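Local structure of putative fimbrium tip subunit Fim1F (Parabacteroides distasonis, 3R4R) at residues E173-Y178 / R268-K273; C47-F52 / K62-K67; A129-K134 / S200-I205. The protein may form part of the tip of fimbriae, the filamentous surface appendages that mediate cell adhesion and biofilm formation. All blocks are in the same frame, centred on the assembly; numbering follows the deposited sequence.

The three contacts are spread along an elongated, strand-rich chain. Contact 2, the hairpin 46-52/58-65, closes first. Contacts 3 and 1 then interleave, since their segments come in the order 129-134, 173-178, 200-205 and 268-273. Contacts 1 and 2 lie on opposite sides of the chain's centre, about 40 Å between centres, yet a run of strand pairings (46-52, 96-104, 144-152, 161-179) leads from one to the other. Contact 3 belongs to a separate antiparallel sheet, its centre about 17 Å from that of contact 2 and about 31 Å from that of contact 1. It joins segment 129-134 to strand 191-202, the next strand after 161-179 in this putative tip subunit.

Contact 1: residues E173-Y178 / R268-K273; sequences EYTGVY and RIKGLK
Gly271 O lies at the edge of the Tyr178 ring, near its plane, while Lys270 CG comes within 3.6 Å of Tyr178 CD1, the lysine chain crossing the tyrosine at about a right angle. One face of the Tyr174 ring, on the side of the sheet shared with Ile269 and Val177, carries Gly176 N over its centre. At the edge of the Arg268 guanidinium sits Glu173 OE1, a long salt bridge of 3.6 Å to NE; this carboxylate oxygen also bonds Tyr266 OH.

Segments 173-178 and 268-273, both in the transthyretin-like C-terminal family region, run parallel. Their register slips at a beta bulge, where Thr175 and Gly176 together face Lys270. Glycine suits this place because a CB would jam against the preceding carbonyl oxygen. Gly271 suits its own, since a CB there would crowd Val177 CG2. Thr175 OG1, held between the backbone N and the carbonyl carbon (chi1 57°), bonds Ile269 O at 3.2 Å from above the carbonyl plane, and Thr175 N reaches the same oxygen at 2.9 Å from the same face. Beyond the bulge, Tyr178 N donates to Gly271 O (2.8 Å). The double grip on Ile269 O is consistent with threonine pinning the strands just where their regular pairing is interrupted.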
loop_
_atom_site.group_PDB
_atom_site.type_symbol
_atom_site.label_atom_id
_atom_site.label_comp_id
_atom_site.label_asym_id
_atom_site.label_seq_id
_atom_site.Cartn_x
_atom_site.Cartn_y
_atom_site.Cartn_z
ATOM N N GLU A 173 -1.147 12.365 8.227
ATOM C CA GLU A 173 -1.377 12.807 9.601
ATOM C C GLU A 173 -1.600 14.336 9.654
ATOM O O GLU A 173 -0.704 15.090 9.299
ATOM C CB GLU A 173 -0.197 12.407 10.513
ATOM C CG GLU A 173 -0.419 12.796 11.980
ATOM C CD GLU A 173 0.695 12.553 12.985
ATOM O OE1 GLU A 173 1.842 12.274 12.565
ATOM O OE2 GLU A 173 0.427 12.691 14.202
ATOM N N TYR A 174 -2.785 14.791 10.075
ATOM C CA TYR A 174 -3.032 16.223 10.303
ATOM C C TYR A 174 -2.527 16.537 11.707
ATOM O O TYR A 174 -2.994 15.919 12.665
ATOM C CB TYR A 174 -4.510 16.613 10.093
ATOM C CG TYR A 174 -4.880 17.970 10.663
ATOM C CD1 TYR A 174 -4.502 19.145 10.020
ATOM C CD2 TYR A 174 -5.659 18.077 11.809
ATOM C CE1 TYR A 174 -4.865 20.394 10.522
ATOM C CE2 TYR A 174 -6.023 19.321 12.325
ATOM C CZ TYR A 174 -5.628 20.479 11.675
ATOM O OH TYR A 174 -5.975 21.704 12.189
ATOM N N THR A 175 -1.530 17.434 11.829
ATOM C CA THR A 175 -0.881 17.704 13.117
ATOM C C THR A 175 -1.316 19.058 13.741
ATOM O O THR A 175 -0.773 19.428 14.781
ATOM C CB THR A 175 0.648 17.679 12.960
ATOM O OG1 THR A 175 1.061 18.629 11.967
ATOM C CG2 THR A 175 1.167 16.292 12.613
ATOM N N GLY A 176 -2.338 19.717 13.186
ATOM C CA GLY A 176 -2.877 20.944 13.759
ATOM C C GLY A 176 -2.461 22.224 13.085
ATOM O O GLY A 176 -1.891 22.202 11.989
ATOM N N VAL A 177 -2.775 23.359 13.764
ATOM C CA VAL A 177 -2.481 24.738 13.387
ATOM C C VAL A 177 -1.590 25.325 14.505
ATOM O O VAL A 177 -1.878 25.151 15.701
ATOM C CB VAL A 177 -3.772 25.575 13.114
ATOM C CG1 VAL A 177 -3.455 27.054 12.884
ATOM C CG2 VAL A 177 -4.544 25.008 11.928
ATOM N N TYR A 178 -0.483 25.975 14.084
ATOM C CA TYR A 178 0.548 26.535 14.948
ATOM C C TYR A 178 0.731 28.031 14.710
ATOM O O TYR A 178 0.354 28.539 13.657
ATOM C CB TYR A 178 1.877 25.804 14.702
ATOM C CG TYR A 178 1.845 24.330 15.030
ATOM C CD1 TYR A 178 1.297 23.412 14.144
ATOM C CD2 TYR A 178 2.451 23.840 16.180
ATOM C CE1 TYR A 178 1.283 22.052 14.429
ATOM C CE2 TYR A 178 2.448 22.481 16.476
ATOM C CZ TYR A 178 1.869 21.589 15.592
ATOM O OH TYR A 178 1.866 20.247 15.874
ATOM N N ARG A 268 2.574 14.653 6.688
ATOM C CA ARG A 268 2.057 15.448 7.796
ATOM C C ARG A 268 1.564 16.808 7.273
ATOM O O ARG A 268 2.298 17.500 6.566
ATOM C CB ARG A 268 3.077 15.651 8.942
ATOM C CG ARG A 268 3.568 14.381 9.646
ATOM C CD ARG A 268 4.276 14.756 10.927
ATOM N NE ARG A 268 5.024 13.656 11.538
ATOM C CZ ARG A 268 6.349 13.625 11.663
ATOM N NH1 ARG A 268 7.089 14.661 11.273
ATOM N NH2 ARG A 268 6.941 12.587 12.238
ATOM N N ILE A 269 0.315 17.177 7.624
ATOM C CA ILE A 269 -0.301 18.457 7.264
ATOM C C ILE A 269 -0.320 19.315 8.516
ATOM O O ILE A 269 -0.981 19.007 9.513
ATOM C CB ILE A 269 -1.707 18.347 6.608
ATOM C CG1 ILE A 269 -1.657 17.487 5.330
ATOM C CG2 ILE A 269 -2.278 19.738 6.315
ATOM C CD1 ILE A 269 -2.983 17.385 4.537
ATOM N N LYS A 270 0.408 20.409 8.421
ATOM C CA LYS A 270 0.605 21.429 9.437
ATOM C C LYS A 270 0.214 22.793 8.864
ATOM O O LYS A 270 0.499 23.072 7.703
ATOM C CB LYS A 270 2.093 21.387 9.876
ATOM C CG LYS A 270 2.539 22.385 10.926
ATOM C CD LYS A 270 4.051 22.321 11.209
ATOM C CE LYS A 270 4.519 21.026 11.836
ATOM N NZ LYS A 270 5.981 21.060 12.085
ATOM N N GLY A 271 -0.451 23.604 9.686
ATOM C CA GLY A 271 -0.875 24.950 9.333
ATOM C C GLY A 271 -0.190 26.005 10.172
ATOM O O GLY A 271 0.112 25.767 11.349
ATOM N N LEU A 272 0.067 27.177 9.569
ATOM C CA LEU A 272 0.722 28.306 10.265
ATOM C C LEU A 272 -0.198 29.530 10.242
ATOM O O LEU A 272 -0.461 30.075 9.163
ATOM C CB LEU A 272 2.101 28.637 9.643
ATOM C CG LEU A 272 3.128 27.474 9.583
ATOM C CD1 LEU A 272 4.336 27.861 8.786
ATOM C CD2 LEU A 272 3.551 26.999 10.962
ATOM N N LYS A 273 -0.711 29.927 11.443
ATOM C CA LYS A 273 -1.630 31.058 11.672
ATOM C C LYS A 273 -0.802 32.324 11.902
ATOM O O LYS A 273 0.229 32.264 12.579
ATOM C CB LYS A 273 -2.562 30.740 12.861
ATOM C CG LYS A 273 -3.786 31.661 13.108
ATOM C CD LYS A 273 -3.456 32.917 13.933
ATOM C CE LYS A 273 -4.653 33.733 14.345
ATOM N NZ LYS A 273 -4.259 34.874 15.220
#

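Contact 2: residues C47-F52 / K62-K67; sequences CHVAVF and KNFYSK
Cys47, His48 and Val49 pair with Phe64, Asn63 and Lys62 in the antiparallel beta hairpin formed by strands 46-52 and 58-65. Cys47-Phe64 and Val49-Lys62 are hydrogen-bonded pairs, with two backbone bonds each; Val49 N to Lys62 O measures 2.9 Å. His48 and Asn63 form the non-hydrogen-bonded pair between them, and here the side chains supply the bond. His48 ND1 donates to Asn63 OD1 over 2.7 Å, with an N-H...O angle of 154°. The acceptor lies in the imidazole plane, whereas the ring and amide planes are 39° apart. His48 CG stands anti to the backbone N (chi1 173°), and the turn of the ring about chi2 (84°) brings ND1 to the amide oxygen. The remaining polar atoms are bonded too, His48 NE2 to Tyr127 OH and Asn63 ND2 to Asp115 OD1.

The opposite face of the hairpin is apolar. Cys47 SG, 3.8 Å from Phe64 CD1, approaches the ring obliquely in a sulfur-aromatic contact, and Val49 CG2 lies 3.9 Å from Phe64 CE1. Lys62 CG sits above one ring face, 3.8 Å from its plane and offset toward the rim, so the lysine's aliphatic stem adds to the cover. Leu83 and Leu85 of strand 78-90 continue this greasy layer, which suits the small sulfur, the beta-branched valine and the broad phenyl ring.

The chemistry is therefore two-sided. Bonds to both polar atoms of each group probably fix the rotation of the buried imidazole and the neighbouring amide, while the backbone bonds hold the strands and the Phe64 side is packed by apolar contact.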
loop_
_atom_site.group_PDB
_atom_site.type_symbol
_atom_site.label_atom_id
_atom_site.label_comp_id
_atom_site.label_asym_id
_atom_site.label_seq_id
_atom_site.Cartn_x
_atom_site.Cartn_y
_atom_site.Cartn_z
ATOM N N CYS A 47 -2.548 -13.048 2.433
ATOM C CA CYS A 47 -1.942 -12.658 1.163
ATOM C C CYS A 47 -2.301 -13.666 0.080
ATOM O O CYS A 47 -2.704 -14.793 0.353
ATOM C CB CYS A 47 -0.420 -12.491 1.264
ATOM S SG CYS A 47 0.499 -14.011 1.643
ATOM N N HIS A 48 -2.131 -13.211 -1.162
ATOM C CA HIS A 48 -2.276 -13.925 -2.402
ATOM C C HIS A 48 -0.913 -13.947 -3.066
ATOM O O HIS A 48 -0.311 -12.894 -3.255
ATOM C CB HIS A 48 -3.375 -13.300 -3.300
ATOM C CG HIS A 48 -3.446 -13.896 -4.676
ATOM N ND1 HIS A 48 -4.151 -15.053 -4.930
ATOM C CD2 HIS A 48 -2.905 -13.454 -5.833
ATOM C CE1 HIS A 48 -4.002 -15.283 -6.226
ATOM N NE2 HIS A 48 -3.254 -14.359 -6.801
ATOM N N VAL A 49 -0.402 -15.143 -3.365
ATOM C CA VAL A 49 0.895 -15.283 -4.026
ATOM C C VAL A 49 0.640 -15.940 -5.373
ATOM O O VAL A 49 -0.067 -16.942 -5.459
ATOM C CB VAL A 49 1.920 -16.063 -3.144
ATOM C CG1 VAL A 49 3.208 -16.367 -3.900
ATOM C CG2 VAL A 49 2.219 -15.302 -1.855
ATOM N N ALA A 50 1.155 -15.321 -6.421
ATOM C CA ALA A 50 1.007 -15.796 -7.783
ATOM C C ALA A 50 2.377 -16.004 -8.404
ATOM O O ALA A 50 3.259 -15.174 -8.198
ATOM C CB ALA A 50 0.175 -14.801 -8.596
ATOM N N VAL A 51 2.568 -17.117 -9.136
ATOM C CA VAL A 51 3.818 -17.457 -9.833
ATOM C C VAL A 51 3.509 -17.532 -11.339
ATOM O O VAL A 51 2.559 -18.211 -11.744
ATOM C CB VAL A 51 4.490 -18.766 -9.300
ATOM C CG1 VAL A 51 5.739 -19.120 -10.096
ATOM C CG2 VAL A 51 4.828 -18.649 -7.813
ATOM N N PHE A 52 4.308 -16.823 -12.150
ATOM C CA PHE A 52 4.119 -16.730 -13.599
ATOM C C PHE A 52 5.325 -17.191 -14.371
ATOM O O PHE A 52 6.446 -16.964 -13.914
ATOM C CB PHE A 52 3.824 -15.272 -14.021
ATOM C CG PHE A 52 2.686 -14.601 -13.312
ATOM C CD1 PHE A 52 1.394 -14.664 -13.822
ATOM C CD2 PHE A 52 2.906 -13.859 -12.152
ATOM C CE1 PHE A 52 0.337 -14.035 -13.167
ATOM C CE2 PHE A 52 1.850 -13.224 -11.498
ATOM C CZ PHE A 52 0.572 -13.316 -12.008
ATOM N N LYS A 62 -1.542 -19.273 -4.459
ATOM C CA LYS A 62 -1.967 -19.769 -3.153
ATOM C C LYS A 62 -2.367 -18.588 -2.319
ATOM O O LYS A 62 -1.781 -17.501 -2.436
ATOM C CB LYS A 62 -0.856 -20.612 -2.484
ATOM C CG LYS A 62 -1.162 -21.138 -1.094
ATOM C CD LYS A 62 -0.187 -22.237 -0.686
ATOM C CE LYS A 62 -0.276 -22.660 0.769
ATOM N NZ LYS A 62 -1.628 -23.110 1.187
ATOM N N ASN A 63 -3.415 -18.790 -1.512
ATOM C CA ASN A 63 -3.940 -17.809 -0.580
ATOM C C ASN A 63 -3.594 -18.253 0.810
ATOM O O ASN A 63 -4.003 -19.351 1.221
ATOM C CB ASN A 63 -5.452 -17.621 -0.772
ATOM C CG ASN A 63 -5.792 -17.041 -2.124
ATOM O OD1 ASN A 63 -5.181 -16.072 -2.615
ATOM N ND2 ASN A 63 -6.809 -17.590 -2.738
ATOM N N PHE A 64 -2.753 -17.441 1.493
ATOM C CA PHE A 64 -2.295 -17.641 2.882
ATOM C C PHE A 64 -3.073 -16.802 3.848
ATOM O O PHE A 64 -3.476 -15.695 3.501
ATOM C CB PHE A 64 -0.810 -17.298 3.046
ATOM C CG PHE A 64 0.133 -18.122 2.213
ATOM C CD1 PHE A 64 0.455 -17.738 0.911
ATOM C CD2 PHE A 64 0.769 -19.231 2.755
ATOM C CE1 PHE A 64 1.362 -18.476 0.159
ATOM C CE2 PHE A 64 1.691 -19.956 2.008
ATOM C CZ PHE A 64 1.985 -19.575 0.715
ATOM N N TYR A 65 -3.255 -17.307 5.075
ATOM C CA TYR A 65 -3.975 -16.613 6.140
ATOM C C TYR A 65 -3.073 -16.563 7.393
ATOM O O TYR A 65 -1.957 -17.072 7.354
ATOM C CB TYR A 65 -5.336 -17.280 6.390
ATOM C CG TYR A 65 -6.238 -17.124 5.181
ATOM C CD1 TYR A 65 -6.987 -15.965 4.989
ATOM C CD2 TYR A 65 -6.270 -18.090 4.177
ATOM C CE1 TYR A 65 -7.796 -15.800 3.854
ATOM C CE2 TYR A 65 -7.075 -17.936 3.044
ATOM C CZ TYR A 65 -7.828 -16.783 2.882
ATOM O OH TYR A 65 -8.620 -16.612 1.769
ATOM N N SER A 66 -3.518 -15.878 8.459
ATOM C CA SER A 66 -2.714 -15.600 9.668
ATOM C C SER A 66 -2.033 -16.863 10.253
ATOM O O SER A 66 -0.898 -16.741 10.707
ATOM C CB SER A 66 -3.548 -14.943 10.765
ATOM O OG SER A 66 -4.682 -15.710 11.127
ATOM N N LYS A 67 -2.668 -18.048 10.224
ATOM C CA LYS A 67 -2.038 -19.264 10.766
ATOM C C LYS A 67 -0.853 -19.742 9.885
ATOM O O LYS A 67 0.060 -20.387 10.402
ATOM C CB LYS A 67 -3.068 -20.394 10.899
#

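Contact 3: residues A129-K134 / S200-I205; sequences AKTIAK and SSKITI. With EDO (1,2-ethanediol), chain H.
Ile132 and Ser201 pair in a short antiparallel beta bridge, in which the weakly bonded strand 131-132 is laid against the end of strand 191-202, itself part of an antiparallel sheet. They make a hydrogen-bonded pair: Ile132 N to Ser201 O and Ser201 N to Ile132 O are both 2.9 Å long, each donor nearly in line with the carbonyl it meets.

The closest apolar packing centres on Ile203. Its CG2 touches Ile132 CD1 at 3.8 Å, the two side chains crossing at about a right angle, and its CD1 comes just as close to CB and CG of Lys130. With CG1 between the backbone N and the carbonyl carbon (chi1 56°), Ile203 turns its two branches to different partners, a task suited to a beta-branched residue, and Phe114 adds further cover. An alanine here would lose both branches and would probably open a gap beside Ile132 CD1 and leave the Lys130 stem freer to move.

The face carrying Thr131 and Lys202 is looser and more open to solvent. There the lysine chain, bent at chi2, brings CD and CE alongside Thr131 OG1, with CE 3.4 Å from it. Ala133, exposed, sets its CB against Ser200 OG, which is hydrogen-bonded to Ser217 OG. Separately, at the outer edge by Lys130, Ile132 and Ala133, a molecule of 1,2-ethanediol, probably from the crystallisation liquor, is held weakly by Lys130 NZ and Ala133 N. Past the bridge, a water joins the segments, donating to Lys130 O at 2.7 Å and accepting from Ile203 N at 3.1 Å.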
loop_
_atom_site.group_PDB
_atom_site.type_symbol
_atom_site.label_atom_id
_atom_site.label_comp_id
_atom_site.label_asym_id
_atom_site.label_seq_id
_atom_site.Cartn_x
_atom_site.Cartn_y
_atom_site.Cartn_z
ATOM N N ALA A 129 -5.217 -5.416 -15.237
ATOM C CA ALA A 129 -6.542 -4.826 -15.435
ATOM C C ALA A 129 -7.340 -4.762 -14.113
ATOM O O ALA A 129 -8.270 -3.948 -14.004
ATOM C CB ALA A 129 -7.321 -5.626 -16.471
ATOM N N LYS A 130 -6.973 -5.605 -13.114
ATOM C CA LYS A 130 -7.671 -5.727 -11.831
ATOM C C LYS A 130 -7.630 -4.421 -11.017
ATOM O O LYS A 130 -6.582 -3.777 -10.863
ATOM C CB LYS A 130 -7.085 -6.876 -10.967
ATOM C CG LYS A 130 -7.837 -7.169 -9.650
ATOM C CD LYS A 130 -9.294 -7.627 -9.866
ATOM C CE LYS A 130 -10.055 -7.827 -8.583
ATOM N NZ LYS A 130 -11.417 -8.328 -8.871
ATOM N N THR A 131 -8.810 -4.075 -10.490
ATOM C CA THR A 131 -9.103 -2.961 -9.611
ATOM C C THR A 131 -9.796 -3.507 -8.377
ATOM O O THR A 131 -10.798 -4.231 -8.507
ATOM C CB THR A 131 -9.945 -1.872 -10.320
ATOM O OG1 THR A 131 -9.199 -1.311 -11.396
ATOM C CG2 THR A 131 -10.383 -0.744 -9.376
ATOM N N ILE A 132 -9.244 -3.171 -7.189
ATOM C CA ILE A 132 -9.837 -3.507 -5.905
ATOM C C ILE A 132 -10.499 -2.225 -5.397
ATOM O O ILE A 132 -9.944 -1.144 -5.601
ATOM C CB ILE A 132 -8.841 -4.150 -4.880
ATOM C CG1 ILE A 132 -7.662 -3.199 -4.498
ATOM C CG2 ILE A 132 -8.376 -5.538 -5.376
ATOM C CD1 ILE A 132 -6.667 -3.719 -3.524
ATOM N N ALA A 133 -11.706 -2.342 -4.797
ATOM C CA ALA A 133 -12.506 -1.201 -4.320
ATOM C C ALA A 133 -12.673 -1.204 -2.789
ATOM O O ALA A 133 -13.594 -0.556 -2.271
ATOM C CB ALA A 133 -13.876 -1.218 -4.982
ATOM N N LYS A 134 -11.778 -1.912 -2.063
ATOM C CA LYS A 134 -11.817 -1.945 -0.596
ATOM C C LYS A 134 -10.726 -1.016 -0.076
ATOM O O LYS A 134 -9.528 -1.349 -0.095
ATOM C CB LYS A 134 -11.703 -3.374 -0.016
ATOM C CG LYS A 134 -12.989 -4.183 -0.281
ATOM C CD LYS A 134 -13.049 -5.536 0.380
ATOM C CE LYS A 134 -14.355 -6.234 0.038
ATOM N NZ LYS A 134 -14.436 -7.602 0.615
ATOM N N SER A 200 -10.542 3.018 -4.348
ATOM C CA SER A 200 -10.226 2.067 -5.436
ATOM C C SER A 200 -8.753 2.157 -5.904
ATOM O O SER A 200 -8.134 3.226 -5.846
ATOM C CB SER A 200 -11.135 2.297 -6.628
ATOM O OG SER A 200 -12.447 1.866 -6.300
ATOM N N SER A 201 -8.177 1.009 -6.334
ATOM C CA SER A 201 -6.782 0.996 -6.785
ATOM C C SER A 201 -6.467 -0.157 -7.696
ATOM O O SER A 201 -7.124 -1.204 -7.644
ATOM C CB SER A 201 -5.823 0.923 -5.596
ATOM O OG SER A 201 -4.462 1.030 -5.985
ATOM N N LYS A 202 -5.417 0.048 -8.524
ATOM C CA LYS A 202 -4.754 -0.951 -9.367
ATOM C C LYS A 202 -3.740 -1.681 -8.449
ATOM O O LYS A 202 -3.312 -1.107 -7.444
ATOM C CB LYS A 202 -4.125 -0.280 -10.597
ATOM C CG LYS A 202 -5.135 0.300 -11.594
ATOM C CD LYS A 202 -5.803 -0.777 -12.516
ATOM C CE LYS A 202 -6.816 -0.208 -13.479
ATOM N NZ LYS A 202 -6.231 0.804 -14.410
ATOM N N ILE A 203 -3.378 -2.921 -8.757
ATOM C CA ILE A 203 -2.520 -3.737 -7.878
ATOM C C ILE A 203 -1.178 -4.136 -8.531
ATOM O O ILE A 203 -0.517 -5.056 -8.030
ATOM C CB ILE A 203 -3.283 -5.045 -7.462
ATOM C CG1 ILE A 203 -3.749 -5.857 -8.724
ATOM C CG2 ILE A 203 -4.453 -4.725 -6.506
ATOM C CD1 ILE A 203 -4.200 -7.271 -8.479
ATOM N N THR A 204 -0.782 -3.487 -9.628
ATOM C CA THR A 204 0.446 -3.849 -10.346
ATOM C C THR A 204 1.401 -2.650 -10.460
ATOM O O THR A 204 2.312 -2.655 -11.306
ATOM C CB THR A 204 0.081 -4.379 -11.746
ATOM O OG1 THR A 204 -0.666 -3.403 -12.496
ATOM C CG2 THR A 204 -0.569 -5.742 -11.728
ATOM N N ILE A 205 1.173 -1.620 -9.615
ATOM C CA ILE A 205 1.881 -0.343 -9.601
ATOM C C ILE A 205 2.815 -0.335 -8.384
ATOM O O ILE A 205 2.372 -0.525 -7.255
ATOM C CB ILE A 205 0.858 0.831 -9.624
ATOM C CG1 ILE A 205 -0.267 0.614 -8.579
ATOM C CG2 ILE A 205 0.252 0.910 -11.056
ATOM C CD1 ILE A 205 -1.191 1.712 -8.381
HETATM C C1 EDO H . -12.520 -6.864 -5.036
HETATM O O1 EDO H . -12.830 -6.562 -6.413
HETATM C C2 EDO H . -12.432 -5.615 -4.162
HETATM O O2 EDO H . -13.693 -4.925 -4.047
HETATM O O HOH W 1 -4.003 -3.732 -11.681
#